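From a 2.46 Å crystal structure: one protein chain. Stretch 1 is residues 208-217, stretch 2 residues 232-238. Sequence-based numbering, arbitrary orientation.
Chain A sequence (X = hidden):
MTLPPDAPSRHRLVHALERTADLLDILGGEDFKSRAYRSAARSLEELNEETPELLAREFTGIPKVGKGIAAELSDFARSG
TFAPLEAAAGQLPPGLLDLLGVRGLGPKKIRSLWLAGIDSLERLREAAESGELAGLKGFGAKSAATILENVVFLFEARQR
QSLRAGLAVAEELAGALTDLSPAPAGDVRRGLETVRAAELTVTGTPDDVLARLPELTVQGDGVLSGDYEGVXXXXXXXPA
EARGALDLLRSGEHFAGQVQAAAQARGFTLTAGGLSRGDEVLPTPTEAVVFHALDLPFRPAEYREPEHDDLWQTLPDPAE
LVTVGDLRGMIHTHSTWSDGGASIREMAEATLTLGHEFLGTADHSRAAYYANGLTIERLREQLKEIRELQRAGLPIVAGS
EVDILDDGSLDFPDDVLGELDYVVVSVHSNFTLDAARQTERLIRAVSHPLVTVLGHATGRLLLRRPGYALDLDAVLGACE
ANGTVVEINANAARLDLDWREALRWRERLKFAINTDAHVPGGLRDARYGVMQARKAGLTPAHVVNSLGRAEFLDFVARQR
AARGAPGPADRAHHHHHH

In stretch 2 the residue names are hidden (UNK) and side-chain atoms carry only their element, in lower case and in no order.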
# COMPACT_ATOMS: atom_id res chain seq x y z
N ASP A 208 33.19 14.13 -1.18
CA ASP A 208 32.91 13.09 -2.16
C ASP A 208 31.43 13.11 -2.53
O ASP A 208 31.08 13.05 -3.71
CB ASP A 208 33.28 11.72 -1.60
CG ASP A 208 34.77 11.57 -1.34
OD1 ASP A 208 35.57 12.09 -2.15
OD2 ASP A 208 35.15 10.93 -0.33
N VAL A 209 30.58 13.22 -1.51
CA VAL A 209 29.14 13.26 -1.70
C VAL A 209 28.71 14.58 -2.32
O VAL A 209 27.82 14.62 -3.17
CB VAL A 209 28.41 13.11 -0.34
CG1 VAL A 209 26.91 13.32 -0.52
CG2 VAL A 209 28.70 11.74 0.26
N LEU A 210 29.35 15.66 -1.90
CA LEU A 210 29.00 17.00 -2.36
C LEU A 210 29.37 17.20 -3.83
O LEU A 210 28.85 18.10 -4.49
CB LEU A 210 29.71 18.04 -1.48
CG LEU A 210 28.84 19.16 -0.90
CD1 LEU A 210 27.45 18.65 -0.62
CD2 LEU A 210 29.48 19.69 0.38
N ALA A 211 30.26 16.35 -4.33
CA ALA A 211 30.71 16.43 -5.72
C ALA A 211 29.75 15.76 -6.69
O ALA A 211 29.74 16.08 -7.88
CB ALA A 211 32.10 15.83 -5.85
N ARG A 212 28.95 14.82 -6.19
CA ARG A 212 27.98 14.11 -7.02
C ARG A 212 26.57 14.63 -6.75
O ARG A 212 25.68 14.51 -7.59
CB ARG A 212 28.06 12.60 -6.78
CG ARG A 212 29.37 12.20 -6.13
CD ARG A 212 29.97 10.94 -6.72
NE ARG A 212 31.36 10.82 -6.29
CZ ARG A 212 32.20 9.88 -6.69
NH1 ARG A 212 31.80 8.94 -7.54
NH2 ARG A 212 33.45 9.86 -6.23
N LEU A 213 26.39 15.21 -5.57
CA LEU A 213 25.13 15.86 -5.21
C LEU A 213 25.43 17.22 -4.61
O LEU A 213 25.50 17.37 -3.39
CB LEU A 213 24.35 15.00 -4.21
CG LEU A 213 23.99 13.58 -4.65
CD1 LEU A 213 23.27 12.83 -3.54
CD2 LEU A 213 23.16 13.60 -5.92
N PRO A 214 25.61 18.23 -5.47
CA PRO A 214 26.00 19.59 -5.05
C PRO A 214 24.92 20.27 -4.21
O PRO A 214 25.22 21.15 -3.40
CB PRO A 214 26.18 20.33 -6.38
CG PRO A 214 26.30 19.26 -7.43
CD PRO A 214 25.45 18.13 -6.93
N GLU A 215 23.68 19.85 -4.40
CA GLU A 215 22.53 20.45 -3.73
C GLU A 215 22.67 20.43 -2.20
O GLU A 215 22.41 21.43 -1.53
CB GLU A 215 21.25 19.68 -4.10
CG GLU A 215 21.35 18.87 -5.39
CD GLU A 215 20.49 17.61 -5.36
OE1 GLU A 215 19.92 17.30 -4.29
OE2 GLU A 215 20.40 16.92 -6.40
N LEU A 216 23.06 19.28 -1.67
CA LEU A 216 23.03 19.02 -0.24
C LEU A 216 23.82 20.03 0.59
O LEU A 216 24.62 20.80 0.07
CB LEU A 216 23.53 17.60 0.05
CG LEU A 216 22.80 16.49 -0.72
CD1 LEU A 216 23.40 15.13 -0.39
CD2 LEU A 216 21.31 16.50 -0.43
N THR A 217 23.57 20.01 1.90
CA THR A 217 24.22 20.90 2.85
C THR A 217 24.83 20.09 3.98
O THR A 217 24.16 19.25 4.58
CB THR A 217 23.21 21.88 3.47
OG1 THR A 217 22.95 22.94 2.55
CG2 THR A 217 23.76 22.46 4.78
N UNK A 232 12.58 14.84 2.11
CA UNK A 232 13.76 15.12 2.93
C UNK A 232 14.83 14.03 2.76
O UNK A 232 14.50 12.84 2.70
c UNK A 232 11.35 14.76 2.91
c UNK A 232 13.21 15.11 4.36
c UNK A 232 11.76 15.40 4.21
N UNK A 233 16.09 14.44 2.70
CA UNK A 233 17.18 13.52 2.44
C UNK A 233 18.29 13.66 3.48
O UNK A 233 18.65 14.77 3.86
c UNK A 233 19.12 13.05 0.92
c UNK A 233 16.83 13.27 -0.03
c UNK A 233 17.79 13.75 1.05
N UNK A 234 18.82 12.52 3.92
CA UNK A 234 19.97 12.52 4.82
C UNK A 234 20.99 11.50 4.36
O UNK A 234 20.67 10.33 4.14
c UNK A 234 18.78 13.32 6.93
c UNK A 234 19.55 12.21 6.25
o UNK A 234 19.31 12.49 9.09
c UNK A 234 18.43 12.99 8.36
o UNK A 234 17.27 13.24 8.76
N UNK A 235 22.23 11.94 4.21
CA UNK A 235 23.31 11.06 3.79
C UNK A 235 24.42 11.15 4.82
O UNK A 235 24.92 12.23 5.11
c UNK A 235 25.05 10.60 2.03
c UNK A 235 22.72 11.25 1.35
c UNK A 235 23.12 11.58 -0.06
c UNK A 235 23.83 11.43 2.39
N UNK A 236 24.75 10.01 5.41
CA UNK A 236 25.82 9.96 6.40
C UNK A 236 26.98 9.16 5.82
O UNK A 236 26.77 8.09 5.24
c UNK A 236 25.33 9.32 7.69
N UNK A 237 28.19 9.68 5.97
CA UNK A 237 29.37 9.02 5.43
C UNK A 237 30.40 8.70 6.51
O UNK A 237 30.32 9.20 7.63
c UNK A 237 29.98 9.85 4.31
s UNK A 237 29.79 11.64 4.52
N UNK A 238 31.38 7.87 6.15
CA UNK A 238 32.40 7.41 7.08
C UNK A 238 33.57 6.82 6.31
O UNK A 238 33.42 6.43 5.15
c UNK A 238 31.82 6.37 8.02

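Position 232 has three side-chain carbons, and they do not end freely: one of them closes back onto the backbone N, making a five-membered ring with N and CA. Its nearest approach to stretch 1 is CB to CD2 of Leu-216, 9.5 Å, so the assignment rests on the ring alone. Three side-chain carbons closing a five-membered ring through CA and the backbone N are unique among the standard residues, and 232 is Pro-232.

Position 233 also has three carbons, but here the first carries the other two, a fork at CB with no heteroatom. Its CA-to-CB bond points toward stretch 1, and one of the two terminal carbons lies 4.3 Å from CD2 of Leu-216. A fork of two methyls directly on CB defines valine; in Val-233 the atom facing Leu-216 is CG1, and chi1 is t at 166°.

Position 234 carries three carbons in a row, the third bonded to two oxygens. The CA-to-CB bond points away, and the nearest approach is CB of 234 to CD2 of Leu-216, 8.1 Å. Two oxygens on one terminal carbon indicate a carboxylate, and the three-carbon chain makes it Glu-234 rather than the shorter aspartate. Its OE1 is hydrogen-bonded elsewhere in the structure.

At position 235 there are four carbons, forked at the first, with one arm two carbons long. This separates it from leucine, whose fork comes one carbon later. The CA-to-CB bond points toward stretch 1. The end of the long arm lies 3.6 Å from CD1 of Leu-216 and 3.7 Å from CD1 of Leu-213, while the one-carbon arm lies 4.2 Å from CG1 of Val-209. The residue is Ile-235, with chi1 m and chi2 t; this extended arm places CD1 against both leucines, and CG2 is the atom facing Val-209.

Position 236 has a single carbon beyond CA, directed away from stretch 1; its CB lies 8.5 Å from CG2 of Val-209, the nearest atom of stretch 1. One carbon means Ala-236.

Position 237 has one carbon followed by one sulfur, and its CA-to-CB bond points toward stretch 1. The sulfur is 4.4 Å from CG2 of Val-209. Sulfur directly on CB, with nothing beyond it, identifies Cys-237; chi1, at 32°, lies between the usual wells.

Position 238 again shows one carbon; its CB is 9.9 Å from CG2 of Val-209, the nearest atom of stretch 1, and the residue is Ala-238.

The contact is wholly apolar, with no hydrogen bond across it and 204 Å² buried over both sides. Along the strand, Val-233, Ile-235 and Cys-237 point toward stretch 1, whereas Glu-234 and Ala-236 point away, the alternation expected of an extended backbone. Across the contact, Val-209 comes from the helix, and Leu-213 and Leu-216 from the following loop. The backbone bond from Leu-213 N to Val-209 O, 2.9 Å, links two of these contributors. Ile-235 gives the largest covered area, 62 Å², and touches all three, so it is the centre of the packing.

Stretch 2 232-238: PVEIACA
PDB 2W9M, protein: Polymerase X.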